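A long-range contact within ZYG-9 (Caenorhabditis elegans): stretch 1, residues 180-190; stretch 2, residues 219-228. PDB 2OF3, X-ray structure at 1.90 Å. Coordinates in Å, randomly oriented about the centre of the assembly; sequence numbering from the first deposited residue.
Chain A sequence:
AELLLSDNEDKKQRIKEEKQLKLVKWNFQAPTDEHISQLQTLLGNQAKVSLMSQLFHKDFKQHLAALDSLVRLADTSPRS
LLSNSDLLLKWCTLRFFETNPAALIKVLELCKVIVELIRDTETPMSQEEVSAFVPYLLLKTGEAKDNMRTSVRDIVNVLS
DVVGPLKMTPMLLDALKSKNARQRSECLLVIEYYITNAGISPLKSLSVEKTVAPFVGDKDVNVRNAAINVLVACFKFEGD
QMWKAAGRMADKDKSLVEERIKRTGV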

ATOM      1  N   ASN A 180       6.938 -13.147   5.177  1.00 26.72           N
ATOM      2  CA  ASN A 180       7.915 -12.154   5.561  1.00 25.51           C
ATOM      3  C   ASN A 180       7.459 -11.506   6.891  1.00 24.38           C
ATOM      4  O   ASN A 180       6.417 -10.834   6.958  1.00 22.17           O
ATOM      5  CB  ASN A 180       8.083 -11.140   4.410  1.00 25.45           C
ATOM      6  CG  ASN A 180       9.144 -10.040   4.718  1.00 28.88           C
ATOM      7  OD1 ASN A 180       9.114  -9.397   5.767  1.00 30.56           O
ATOM      8  ND2 ASN A 180      10.089  -9.842   3.783  1.00 27.77           N
ATOM      9  N   ALA A 181       8.212 -11.757   7.966  1.00 22.94           N
ATOM     10  CA  ALA A 181       7.782 -11.298   9.272  1.00 22.06           C
ATOM     11  C   ALA A 181       7.774  -9.793   9.372  1.00 21.23           C
ATOM     12  O   ALA A 181       6.969  -9.237  10.124  1.00 21.41           O
ATOM     13  CB  ALA A 181       8.688 -11.913  10.408  1.00 22.55           C
ATOM     14  N   ARG A 182       8.650  -9.106   8.643  1.00 21.24           N
ATOM     15  CA  ARG A 182       8.642  -7.624   8.677  1.00 21.93           C
ATOM     16  C   ARG A 182       7.379  -7.083   8.056  1.00 21.04           C
ATOM     17  O   ARG A 182       6.808  -6.137   8.558  1.00 21.47           O
ATOM     18  CB  ARG A 182       9.854  -7.031   7.955  1.00 21.93           C
ATOM     19  CG  ARG A 182      11.154  -7.212   8.698  1.00 25.37           C
ATOM     20  CD  ARG A 182      12.293  -6.804   7.801  1.00 29.11           C
ATOM     21  NE  ARG A 182      13.534  -6.663   8.563  1.00 29.44           N
ATOM     22  CZ  ARG A 182      14.624  -7.391   8.337  1.00 31.25           C
ATOM     23  NH1 ARG A 182      14.646  -8.313   7.374  1.00 28.53           N
ATOM     24  NH2 ARG A 182      15.696  -7.182   9.075  1.00 29.98           N
ATOM     25  N   GLN A 183       6.939  -7.690   6.952  1.00 21.97           N
ATOM     26  CA  GLN A 183       5.621  -7.344   6.385  1.00 21.06           C
ATOM     27  C   GLN A 183       4.474  -7.586   7.359  1.00 19.46           C
ATOM     28  O   GLN A 183       3.626  -6.710   7.528  1.00 20.84           O
ATOM     29  CB  GLN A 183       5.346  -8.124   5.113  1.00 21.24           C
ATOM     30  CG  GLN A 183       3.966  -7.779   4.532  1.00 24.15           C
ATOM     31  CD  GLN A 183       3.758  -8.256   3.090  1.00 24.57           C
ATOM     32  OE1 GLN A 183       4.682  -8.668   2.423  1.00 25.85           O
ATOM     33  NE2 GLN A 183       2.518  -8.155   2.612  1.00 32.48           N
ATOM     34  N   ARG A 184       4.397  -8.747   8.002  1.00 18.61           N
ATOM     35  CA  ARG A 184       3.335  -8.950   8.986  1.00 17.74           C
ATOM     36  C   ARG A 184       3.365  -7.920  10.106  1.00 18.88           C
ATOM     37  O   ARG A 184       2.296  -7.383  10.477  1.00 17.65           O
ATOM     38  CB  ARG A 184       3.410 -10.356   9.612  1.00 18.06           C
ATOM     39  CG  ARG A 184       3.341 -11.478   8.599  1.00 18.76           C
ATOM     40  CD  ARG A 184       3.035 -12.768   9.301  1.00 23.64           C
ATOM     41  NE  ARG A 184       4.100 -13.216  10.224  1.00 25.60           N
ATOM     42  CZ  ARG A 184       5.207 -13.864   9.852  1.00 24.12           C
ATOM     43  NH1 ARG A 184       5.429 -14.110   8.564  1.00 23.23           N
ATOM     44  NH2 ARG A 184       6.095 -14.284  10.787  1.00 24.80           N
ATOM     45  N   SER A 185       4.543  -7.635  10.693  1.00 18.88           N
ATOM     46  CA  SER A 185       4.554  -6.693  11.795  1.00 19.17           C
ATOM     47  C   SER A 185       4.251  -5.292  11.337  1.00 19.80           C
ATOM     48  O   SER A 185       3.509  -4.570  12.007  1.00 19.25           O
ATOM     49  CB  SER A 185       5.865  -6.728  12.602  1.00 19.81           C
ATOM     50  OG  SER A 185       6.968  -6.481  11.745  1.00 24.10           O
ATOM     51  N   GLU A 186       4.814  -4.851  10.223  1.00 20.10           N
ATOM     52  CA  GLU A 186       4.511  -3.462   9.789  1.00 20.47           C
ATOM     53  C   GLU A 186       3.024  -3.207   9.503  1.00 20.92           C
ATOM     54  O   GLU A 186       2.504  -2.124   9.789  1.00 20.44           O
ATOM     55  CB  GLU A 186       5.328  -3.135   8.536  1.00 20.03           C
ATOM     56  CG  GLU A 186       6.857  -2.944   8.795  1.00 22.88           C
ATOM     57  CD  GLU A 186       7.189  -1.671   9.546  1.00 25.08           C
ATOM     58  OE1 GLU A 186       6.816  -0.556   9.089  1.00 26.05           O
ATOM     59  OE2 GLU A 186       7.823  -1.771  10.620  1.00 29.77           O
ATOM     60  N   CYS A 187       2.360  -4.213   8.912  1.00 21.88           N
ATOM     61  CA  CYS A 187       0.924  -4.189   8.653  1.00 22.28           C
ATOM     62  C   CYS A 187       0.050  -4.148   9.906  1.00 21.79           C
ATOM     63  O   CYS A 187      -0.872  -3.332   9.952  1.00 20.59           O
ATOM     64  CB  CYS A 187       0.544  -5.323   7.676  1.00 21.41           C
ATOM     65  SG  CYS A 187       1.245  -4.909   6.037  1.00 25.04           S
ATOM     66  N   LEU A 188       0.394  -4.936  10.933  1.00 22.53           N
ATOM     67  CA  LEU A 188      -0.247  -4.832  12.258  1.00 21.82           C
ATOM     68  C   LEU A 188      -0.122  -3.470  12.871  1.00 21.43           C
ATOM     69  O   LEU A 188      -1.064  -2.961  13.490  1.00 20.53           O
ATOM     70  CB  LEU A 188       0.317  -5.885  13.252  1.00 22.26           C
ATOM     71  CG  LEU A 188      -0.113  -7.324  12.924  1.00 24.64           C
ATOM     72  CD1 LEU A 188       0.725  -8.351  13.737  1.00 23.38           C
ATOM     73  CD2 LEU A 188      -1.689  -7.538  13.022  1.00 19.39           C
ATOM     74  N   LEU A 189       1.049  -2.862  12.754  1.00 22.61           N
ATOM     75  CA  LEU A 189       1.292  -1.498  13.294  1.00 22.74           C
ATOM     76  C   LEU A 189       0.381  -0.459  12.645  1.00 21.88           C
ATOM     77  O   LEU A 189      -0.065   0.460  13.309  1.00 22.82           O
ATOM     78  CB  LEU A 189       2.773  -1.064  13.114  1.00 21.74           C
ATOM     79  CG  LEU A 189       3.760  -1.879  13.968  1.00 25.27           C
ATOM     80  CD1 LEU A 189       5.149  -1.444  13.620  1.00 26.48           C
ATOM     81  CD2 LEU A 189       3.514  -1.766  15.506  1.00 23.19           C
ATOM     82  N   VAL A 190       0.141  -0.568  11.350  1.00 21.60           N
ATOM     83  CA  VAL A 190      -0.836   0.325  10.695  1.00 21.71           C
ATOM     84  C   VAL A 190      -2.281   0.108  11.266  1.00 22.54           C
ATOM     85  O   VAL A 190      -2.967   1.078  11.644  1.00 23.06           O
ATOM     86  CB  VAL A 190      -0.829   0.167   9.139  1.00 21.15           C
ATOM     87  CG1 VAL A 190      -1.855   1.167   8.512  1.00 19.67           C
ATOM     88  CG2 VAL A 190       0.585   0.468   8.571  1.00 21.06           C
ATOM     89  N   LYS A 219       6.037 -16.663  15.604  1.00 25.39           N
ATOM     90  CA  LYS A 219       7.464 -16.983  15.834  1.00 27.02           C
ATOM     91  C   LYS A 219       8.312 -15.724  16.043  1.00 24.84           C
ATOM     92  O   LYS A 219       9.339 -15.737  16.726  1.00 23.43           O
ATOM     93  CB  LYS A 219       7.928 -17.728  14.570  1.00 27.40           C
ATOM     94  CG  LYS A 219       9.379 -18.076  14.456  1.00 35.84           C
ATOM     95  CD  LYS A 219       9.885 -18.225  12.924  1.00 34.93           C
ATOM     96  CE  LYS A 219       9.383 -19.542  12.207  1.00 45.32           C
ATOM     97  NZ  LYS A 219      10.373 -20.166  11.177  1.00 44.47           N
ATOM     98  N   ASP A 220       7.885 -14.622  15.413  1.00 23.22           N
ATOM     99  CA  ASP A 220       8.618 -13.377  15.385  1.00 21.83           C
ATOM    100  C   ASP A 220       8.173 -12.380  16.462  1.00 21.05           C
ATOM    101  O   ASP A 220       6.964 -12.088  16.608  1.00 20.25           O
ATOM    102  CB  ASP A 220       8.460 -12.799  13.973  1.00 21.30           C
ATOM    103  CG  ASP A 220       9.249 -11.534  13.786  1.00 24.62           C
ATOM    104  OD1 ASP A 220      10.378 -11.608  13.274  1.00 27.07           O
ATOM    105  OD2 ASP A 220       8.787 -10.449  14.173  1.00 26.20           O
ATOM    106  N   VAL A 221       9.123 -11.873  17.238  1.00 19.86           N
ATOM    107  CA  VAL A 221       8.785 -10.987  18.367  1.00 20.64           C
ATOM    108  C   VAL A 221       8.111  -9.676  17.941  1.00 20.08           C
ATOM    109  O   VAL A 221       7.263  -9.125  18.674  1.00 19.44           O
ATOM    110  CB  VAL A 221      10.026 -10.689  19.273  1.00 20.71           C
ATOM    111  CG1 VAL A 221      11.014  -9.790  18.569  1.00 22.69           C
ATOM    112  CG2 VAL A 221       9.613 -10.064  20.610  1.00 19.66           C
ATOM    113  N   ASN A 222       8.473  -9.138  16.780  1.00 21.07           N
ATOM    114  CA  ASN A 222       7.866  -7.858  16.385  1.00 20.96           C
ATOM    115  C   ASN A 222       6.411  -8.072  16.010  1.00 20.13           C
ATOM    116  O   ASN A 222       5.589  -7.204  16.285  1.00 21.49           O
ATOM    117  CB  ASN A 222       8.618  -7.200  15.234  1.00 21.17           C
ATOM    118  CG  ASN A 222      10.096  -7.027  15.541  1.00 25.58           C
ATOM    119  OD1 ASN A 222      10.959  -7.477  14.780  1.00 32.53           O
ATOM    120  ND2 ASN A 222      10.394  -6.451  16.686  1.00 25.98           N
ATOM    121  N   VAL A 223       6.101  -9.198  15.374  1.00 20.17           N
ATOM    122  CA  VAL A 223       4.721  -9.556  15.028  1.00 19.93           C
ATOM    123  C   VAL A 223       3.899  -9.763  16.294  1.00 21.15           C
ATOM    124  O   VAL A 223       2.800  -9.169  16.461  1.00 21.78           O
ATOM    125  CB  VAL A 223       4.678 -10.830  14.143  1.00 19.03           C
ATOM    126  CG1 VAL A 223       3.198 -11.217  13.762  1.00 19.51           C
ATOM    127  CG2 VAL A 223       5.564 -10.665  12.878  1.00 20.57           C
ATOM    128  N   ARG A 224       4.443 -10.550  17.227  1.00 20.74           N
ATOM    129  CA  ARG A 224       3.748 -10.788  18.514  1.00 21.76           C
ATOM    130  C   ARG A 224       3.458  -9.515  19.223  1.00 21.26           C
ATOM    131  O   ARG A 224       2.367  -9.351  19.691  1.00 22.38           O
ATOM    132  CB  ARG A 224       4.607 -11.631  19.466  1.00 20.91           C
ATOM    133  CG  ARG A 224       4.788 -13.028  18.969  1.00 23.09           C
ATOM    134  CD  ARG A 224       5.163 -13.926  20.157  1.00 21.93           C
ATOM    135  NE  ARG A 224       6.483 -13.573  20.712  1.00 20.67           N
ATOM    136  CZ  ARG A 224       7.652 -13.952  20.205  1.00 21.63           C
ATOM    137  NH1 ARG A 224       7.720 -14.637  19.060  1.00 18.08           N
ATOM    138  NH2 ARG A 224       8.782 -13.614  20.829  1.00 22.72           N
ATOM    139  N   ASN A 225       4.460  -8.637  19.369  1.00 21.79           N
ATOM    140  CA  ASN A 225       4.274  -7.393  20.108  1.00 21.61           C
ATOM    141  C   ASN A 225       3.213  -6.471  19.472  1.00 21.43           C
ATOM    142  O   ASN A 225       2.413  -5.871  20.153  1.00 20.80           O
ATOM    143  CB  ASN A 225       5.592  -6.641  20.176  1.00 21.65           C
ATOM    144  CG  ASN A 225       5.652  -5.730  21.367  1.00 23.28           C
ATOM    145  OD1 ASN A 225       5.791  -4.516  21.234  1.00 26.58           O
ATOM    146  ND2 ASN A 225       5.424  -6.308  22.545  1.00 22.82           N
ATOM    147  N   ALA A 226       3.216  -6.381  18.148  1.00 22.71           N
ATOM    148  CA  ALA A 226       2.249  -5.537  17.404  1.00 22.32           C
ATOM    149  C   ALA A 226       0.849  -6.179  17.503  1.00 21.73           C
ATOM    150  O   ALA A 226      -0.146  -5.441  17.641  1.00 20.96           O
ATOM    151  CB  ALA A 226       2.696  -5.408  15.922  1.00 22.69           C
ATOM    152  N   ALA A 227       0.772  -7.524  17.466  1.00 20.49           N
ATOM    153  CA  ALA A 227      -0.533  -8.209  17.561  1.00 21.90           C
ATOM    154  C   ALA A 227      -1.131  -7.969  18.920  1.00 22.97           C
ATOM    155  O   ALA A 227      -2.335  -7.651  19.012  1.00 24.04           O
ATOM    156  CB  ALA A 227      -0.443  -9.739  17.295  1.00 21.16           C
ATOM    157  N   ILE A 228      -0.303  -8.096  19.971  1.00 22.69           N
ATOM    158  CA  ILE A 228      -0.716  -7.767  21.328  1.00 22.29           C
ATOM    159  C   ILE A 228      -1.195  -6.332  21.348  1.00 22.57           C
ATOM    160  O   ILE A 228      -2.285  -6.077  21.877  1.00 22.12           O
ATOM    161  CB  ILE A 228       0.449  -7.958  22.353  1.00 22.70           C
ATOM    162  CG1 ILE A 228       0.722  -9.436  22.557  1.00 21.90           C
ATOM    163  CG2 ILE A 228       0.136  -7.245  23.696  1.00 24.35           C
ATOM    164  CD1 ILE A 228       2.085  -9.717  23.204  1.00 23.79           C
TER

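Residues 181-190 and 221-228 belong to two helices, each continuing later in the chain, that run in nearly the same direction, their axes crossing at 17° with a closest approach of 8.2 Å. No hydrogen bond links the two stretches; the contact, which buries 407 Å² in total, rests on packing.

Stretch 1 opens with N180, which does not touch stretch 2 but caps its own helix: N180 OD1 accepts from Q183 N at 3.0 Å. D220 does the same for the second helix, where D220 OD2 accepts from V223 N at 3.2 Å and, in a weak bond, from N222 N at 2.9 Å. The other carboxylate oxygen, D220 OD1, lies 3.3 Å from A181 CB, so this cap also packs against the first turn of the neighbouring helix. A181 further meets V223, with A181 O 3.4 Å from V223 CG2.

V223 is the knob of the interface, its side chain seated among A181, R184, S185 and L188. R184 CB lies 3.9 Å from V223 CG2; the guanidinium also lies against stretch 2, with R184 NH2 4.2 Å from D220 CB, and its nitrogens are hydrogen-bonded just outside the stretches. At S185 the backbones come closest: S185 CA and V223 CA are 4.3 Å apart. The small serine side chain fits this narrow spacing, with S185 CB 3.7 Å from V223 N and 3.8 Å from N222 CB.

One turn later, L188 extends over the second helix. L188 CD1 lies 3.8 Å from V223 CG1 and 4.0 Å from A227 CB, and L188 CB is 3.6 Å from A226 CB. The short side chain of A226 points toward stretch 1 and allows this close approach. L189 starts out sideways, but its end turns nearer, bringing L189 CD2 within 3.8 Å of A226 CB, so that A226 touches both leucines.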